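Local coordinates for protein 455aa long hypothetical phospho-sugar mutase (Sulfolobus tokodaii, PDB 2F7L) that interconverts the 6-phosphates and 1-phosphates of glucosamine and galactosamine, a magnesium-dependent step on the way to UDP-N-acetylglucosamine and UDP-N-acetylgalactosamine, at residues 259-271 with 286-300. Numbering follows the deposited sequence.
Sequences GDRSGTLLSYWAS and SSSSLVEEYLSKYNI
Y268 turns the edge of its ring onto one face of Y298, an edge-to-face pair with centroids 4.7 Å apart and planes at 53°. With CG anti to the backbone N (chi1 166°), the Y268 ring reaches across to the turn after helix 290-296, where CE1 sits over that face, offset toward the rim. An alanine in place of Y298 would probably leave that edge of Y268 without its aromatic cover and open a gap where the second helix ends. Midway, T264 packs with CG2 against CB of Y294 at 3.9 Å, while OG1 faces V291 and bonds back to D260 O of its own helix. L295 slips CD2 in beside the backbone of T264 and Y268. At the other end D260 OD1 takes the backbone N of S288 with its anti lone pair (2.9 Å, 159°), and OD2 pairs with R261 NH1. S288 OG in turn caps L290 N and also bonds E434 of the C-terminal domain. The axes of 259-271 and 290-296 run nearly parallel, 9.8 Å apart at their closest. F325 of strand 323-326 touches T264 and V291: neighbouring-helix packing on a sheet in the alpha/beta/alpha domain III of phosphohexose mutases.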
loop_
_atom_site.group_PDB
_atom_site.type_symbol
_atom_site.label_atom_id
_atom_site.label_comp_id
_atom_site.label_asym_id
_atom_site.label_seq_id
_atom_site.Cartn_x
_atom_site.Cartn_y
_atom_site.Cartn_z
ATOM N N GLY A 259 9.162 -2.732 5.076
ATOM C CA GLY A 259 7.762 -2.728 5.435
ATOM C C GLY A 259 7.275 -3.766 6.416
ATOM O O GLY A 259 6.381 -3.477 7.204
ATOM N N ASP A 260 7.819 -4.977 6.362
ATOM C CA ASP A 260 7.395 -6.023 7.285
ATOM C C ASP A 260 8.072 -5.917 8.671
ATOM O O ASP A 260 7.552 -6.436 9.667
ATOM C CB ASP A 260 7.619 -7.409 6.658
ATOM C CG ASP A 260 9.002 -7.565 6.032
ATOM O OD1 ASP A 260 9.310 -8.672 5.544
ATOM O OD2 ASP A 260 9.784 -6.595 6.021
ATOM N N ARG A 261 9.215 -5.239 8.743
ATOM C CA ARG A 261 9.892 -5.063 10.027
ATOM C C ARG A 261 9.030 -4.099 10.861
ATOM O O ARG A 261 8.725 -4.353 12.030
ATOM C CB ARG A 261 11.289 -4.456 9.841
ATOM C CG ARG A 261 12.214 -5.189 8.876
ATOM C CD ARG A 261 12.463 -6.552 9.370
ATOM N NE ARG A 261 13.425 -7.303 8.568
ATOM C CZ ARG A 261 13.254 -7.639 7.300
ATOM N NH1 ARG A 261 12.156 -7.277 6.660
ATOM N NH2 ARG A 261 14.153 -8.394 6.691
ATOM N N SER A 262 8.640 -2.990 10.242
ATOM C CA SER A 262 7.821 -2.000 10.919
ATOM C C SER A 262 6.361 -2.428 10.981
ATOM O O SER A 262 5.601 -1.934 11.815
ATOM C CB SER A 262 7.944 -0.637 10.235
ATOM O OG SER A 262 7.606 -0.708 8.869
ATOM N N GLY A 263 5.970 -3.348 10.108
ATOM C CA GLY A 263 4.599 -3.814 10.108
ATOM C C GLY A 263 4.421 -4.663 11.339
ATOM O O GLY A 263 3.364 -4.676 11.969
ATOM N N THR A 264 5.487 -5.378 11.684
ATOM C CA THR A 264 5.510 -6.265 12.848
ATOM C C THR A 264 5.457 -5.459 14.157
ATOM O O THR A 264 4.667 -5.756 15.044
ATOM C CB THR A 264 6.786 -7.161 12.811
ATOM O OG1 THR A 264 6.663 -8.124 11.759
ATOM C CG2 THR A 264 6.982 -7.877 14.132
ATOM N N LEU A 265 6.308 -4.441 14.248
ATOM C CA LEU A 265 6.376 -3.546 15.401
ATOM C C LEU A 265 5.020 -2.855 15.599
ATOM O O LEU A 265 4.528 -2.730 16.721
ATOM C CB LEU A 265 7.462 -2.494 15.144
ATOM C CG LEU A 265 8.724 -2.430 16.011
ATOM C CD1 LEU A 265 9.025 -3.780 16.599
ATOM C CD2 LEU A 265 9.894 -1.932 15.176
ATOM N N LEU A 266 4.431 -2.401 14.494
ATOM C CA LEU A 266 3.140 -1.721 14.495
ATOM C C LEU A 266 2.038 -2.716 14.783
ATOM O O LEU A 266 1.071 -2.414 15.483
ATOM C CB LEU A 266 2.897 -1.067 13.139
ATOM C CG LEU A 266 3.079 0.451 13.039
ATOM C CD1 LEU A 266 4.152 0.979 13.989
ATOM C CD2 LEU A 266 3.400 0.782 11.603
ATOM N N SER A 267 2.180 -3.914 14.235
ATOM C CA SER A 267 1.192 -4.957 14.458
ATOM C C SER A 267 1.178 -5.235 15.970
ATOM O O SER A 267 0.159 -5.579 16.568
ATOM C CB SER A 267 1.589 -6.204 13.667
ATOM O OG SER A 267 0.443 -6.962 13.332
ATOM N N TYR A 268 2.331 -5.060 16.589
ATOM C CA TYR A 268 2.466 -5.268 18.020
ATOM C C TYR A 268 1.687 -4.203 18.808
ATOM O O TYR A 268 0.767 -4.512 19.575
ATOM C CB TYR A 268 3.949 -5.217 18.392
ATOM C CG TYR A 268 4.193 -5.091 19.863
ATOM C CD1 TYR A 268 3.769 -6.087 20.744
ATOM C CD2 TYR A 268 4.820 -3.958 20.387
ATOM C CE1 TYR A 268 3.960 -5.957 22.117
ATOM C CE2 TYR A 268 5.014 -3.817 21.761
ATOM C CZ TYR A 268 4.581 -4.820 22.618
ATOM O OH TYR A 268 4.751 -4.679 23.975
ATOM N N TRP A 269 2.079 -2.950 18.616
ATOM C CA TRP A 269 1.445 -1.832 19.285
ATOM C C TRP A 269 -0.080 -1.884 19.189
ATOM O O TRP A 269 -0.783 -1.494 20.119
ATOM C CB TRP A 269 1.952 -0.530 18.674
ATOM C CG TRP A 269 1.656 0.649 19.511
ATOM C CD1 TRP A 269 1.099 1.825 19.107
ATOM C CD2 TRP A 269 1.936 0.794 20.905
ATOM N NE1 TRP A 269 1.014 2.700 20.166
ATOM C CE2 TRP A 269 1.525 2.093 21.282
ATOM C CE3 TRP A 269 2.497 -0.047 21.877
ATOM C CZ2 TRP A 269 1.659 2.570 22.586
ATOM C CZ3 TRP A 269 2.628 0.431 23.175
ATOM C CH2 TRP A 269 2.210 1.726 23.514
ATOM N N ALA A 270 -0.590 -2.368 18.063
ATOM C CA ALA A 270 -2.034 -2.445 17.872
ATOM C C ALA A 270 -2.707 -3.328 18.922
ATOM O O ALA A 270 -3.847 -3.059 19.316
ATOM C CB ALA A 270 -2.361 -2.951 16.475
ATOM N N SER A 271 -2.013 -4.377 19.367
ATOM C CA SER A 271 -2.552 -5.279 20.395
ATOM C C SER A 271 -2.520 -4.591 21.762
ATOM O O SER A 271 -3.393 -4.806 22.603
ATOM C CB SER A 271 -1.729 -6.563 20.474
ATOM O OG SER A 271 -0.413 -6.257 20.904
ATOM N N SER A 286 4.789 -12.593 1.091
ATOM C CA SER A 286 5.989 -11.862 0.689
ATOM C C SER A 286 6.690 -11.331 1.949
ATOM O O SER A 286 7.837 -10.874 1.909
ATOM C CB SER A 286 5.604 -10.705 -0.245
ATOM O OG SER A 286 4.540 -9.922 0.293
ATOM N N SER A 287 5.981 -11.408 3.074
ATOM C CA SER A 287 6.494 -10.963 4.374
ATOM C C SER A 287 7.437 -11.987 5.023
ATOM O O SER A 287 7.250 -13.209 4.891
ATOM C CB SER A 287 5.323 -10.688 5.325
ATOM O OG SER A 287 4.807 -9.388 5.158
ATOM N N SER A 288 8.442 -11.473 5.731
ATOM C CA SER A 288 9.416 -12.313 6.420
ATOM C C SER A 288 8.744 -13.107 7.512
ATOM O O SER A 288 7.832 -12.603 8.143
ATOM C CB SER A 288 10.497 -11.450 7.055
ATOM O OG SER A 288 11.205 -12.172 8.049
ATOM N N SER A 289 9.195 -14.340 7.745
ATOM C CA SER A 289 8.607 -15.193 8.790
ATOM C C SER A 289 8.927 -14.619 10.170
ATOM O O SER A 289 8.327 -14.991 11.182
ATOM C CB SER A 289 9.117 -16.636 8.670
ATOM O OG SER A 289 10.522 -16.695 8.777
ATOM N N LEU A 290 9.886 -13.705 10.184
ATOM C CA LEU A 290 10.283 -12.993 11.387
ATOM C C LEU A 290 9.019 -12.513 12.138
ATOM O O LEU A 290 8.975 -12.482 13.375
ATOM C CB LEU A 290 11.160 -11.811 10.951
ATOM C CG LEU A 290 11.243 -10.412 11.554
ATOM C CD1 LEU A 290 12.098 -9.618 10.585
ATOM C CD2 LEU A 290 9.888 -9.730 11.706
ATOM N N VAL A 291 7.995 -12.148 11.372
ATOM C CA VAL A 291 6.740 -11.685 11.933
ATOM C C VAL A 291 6.161 -12.724 12.908
ATOM O O VAL A 291 5.694 -12.368 13.998
ATOM C CB VAL A 291 5.714 -11.376 10.804
ATOM C CG1 VAL A 291 5.450 -12.623 9.982
ATOM C CG2 VAL A 291 4.401 -10.846 11.399
ATOM N N GLU A 292 6.192 -14.003 12.532
ATOM C CA GLU A 292 5.671 -15.048 13.421
ATOM C C GLU A 292 6.500 -15.144 14.683
ATOM O O GLU A 292 5.969 -15.229 15.789
ATOM C CB GLU A 292 5.691 -16.417 12.756
ATOM C CG GLU A 292 4.637 -16.635 11.720
ATOM C CD GLU A 292 4.581 -18.084 11.285
ATOM O OE1 GLU A 292 5.660 -18.684 11.063
ATOM O OE2 GLU A 292 3.456 -18.620 11.162
ATOM N N GLU A 293 7.809 -15.138 14.501
ATOM C CA GLU A 293 8.717 -15.241 15.615
ATOM C C GLU A 293 8.414 -14.209 16.682
ATOM O O GLU A 293 8.235 -14.541 17.851
ATOM C CB GLU A 293 10.141 -15.063 15.115
ATOM C CG GLU A 293 11.216 -15.562 16.065
ATOM C CD GLU A 293 12.554 -15.670 15.362
ATOM O OE1 GLU A 293 12.560 -15.991 14.148
ATOM O OE2 GLU A 293 13.591 -15.446 16.021
ATOM N N TYR A 294 8.345 -12.950 16.271
ATOM C CA TYR A 294 8.092 -11.863 17.201
ATOM C C TYR A 294 6.664 -11.798 17.720
ATOM O O TYR A 294 6.451 -11.634 18.906
ATOM C CB TYR A 294 8.444 -10.530 16.545
ATOM C CG TYR A 294 8.759 -9.430 17.528
ATOM C CD1 TYR A 294 10.060 -9.221 17.973
ATOM C CD2 TYR A 294 7.758 -8.598 18.014
ATOM C CE1 TYR A 294 10.355 -8.207 18.870
ATOM C CE2 TYR A 294 8.045 -7.581 18.919
ATOM C CZ TYR A 294 9.344 -7.392 19.337
ATOM O OH TYR A 294 9.633 -6.369 20.206
ATOM N N LEU A 295 5.676 -11.918 16.849
ATOM C CA LEU A 295 4.305 -11.831 17.331
ATOM C C LEU A 295 3.897 -13.048 18.124
ATOM O O LEU A 295 2.905 -13.006 18.850
ATOM C CB LEU A 295 3.329 -11.610 16.173
ATOM C CG LEU A 295 3.490 -10.268 15.444
ATOM C CD1 LEU A 295 2.401 -10.132 14.391
ATOM C CD2 LEU A 295 3.426 -9.101 16.441
ATOM N N SER A 296 4.666 -14.127 17.979
ATOM C CA SER A 296 4.387 -15.371 18.695
ATOM C C SER A 296 4.425 -15.169 20.202
ATOM O O SER A 296 3.546 -15.643 20.932
ATOM C CB SER A 296 5.394 -16.453 18.310
ATOM O OG SER A 296 4.982 -17.121 17.128
ATOM N N LYS A 297 5.444 -14.461 20.666
ATOM C CA LYS A 297 5.572 -14.197 22.081
ATOM C C LYS A 297 4.605 -13.116 22.572
ATOM O O LYS A 297 4.942 -12.317 23.441
ATOM C CB LYS A 297 7.020 -13.821 22.419
ATOM C CG LYS A 297 7.634 -12.715 21.603
ATOM C CD LYS A 297 8.980 -12.309 22.208
ATOM C CE LYS A 297 9.772 -11.377 21.286
ATOM N NZ LYS A 297 8.982 -10.188 20.809
ATOM N N TYR A 298 3.402 -13.099 22.005
ATOM C CA TYR A 298 2.368 -12.138 22.386
ATOM C C TYR A 298 1.009 -12.755 22.061
ATOM O O TYR A 298 -0.035 -12.138 22.278
ATOM C CB TYR A 298 2.545 -10.820 21.634
ATOM C CG TYR A 298 3.837 -10.101 21.955
ATOM C CD1 TYR A 298 3.982 -9.373 23.129
ATOM C CD2 TYR A 298 4.932 -10.185 21.097
ATOM C CE1 TYR A 298 5.194 -8.744 23.443
ATOM C CE2 TYR A 298 6.144 -9.568 21.398
ATOM C CZ TYR A 298 6.276 -8.848 22.575
ATOM O OH TYR A 298 7.489 -8.251 22.884
ATOM N N ASN A 299 1.040 -13.976 21.528
ATOM C CA ASN A 299 -0.173 -14.724 21.195
ATOM C C ASN A 299 -0.925 -14.227 19.977
ATOM O O ASN A 299 -2.077 -14.614 19.730
ATOM C CB ASN A 299 -1.101 -14.748 22.402
ATOM C CG ASN A 299 -0.455 -15.397 23.600
ATOM O OD1 ASN A 299 -0.993 -15.364 24.702
ATOM N ND2 ASN A 299 0.714 -15.999 23.388
ATOM N N ILE A 300 -0.255 -13.376 19.212
ATOM C CA ILE A 300 -0.831 -12.813 18.005
ATOM C C ILE A 300 -0.536 -13.766 16.854
ATOM O O ILE A 300 0.622 -13.954 16.490
ATOM C CB ILE A 300 -0.195 -11.444 17.697
ATOM C CG1 ILE A 300 -0.205 -10.571 18.957
ATOM C CG2 ILE A 300 -0.956 -10.767 16.577
ATOM C CD1 ILE A 300 0.607 -9.294 18.853
#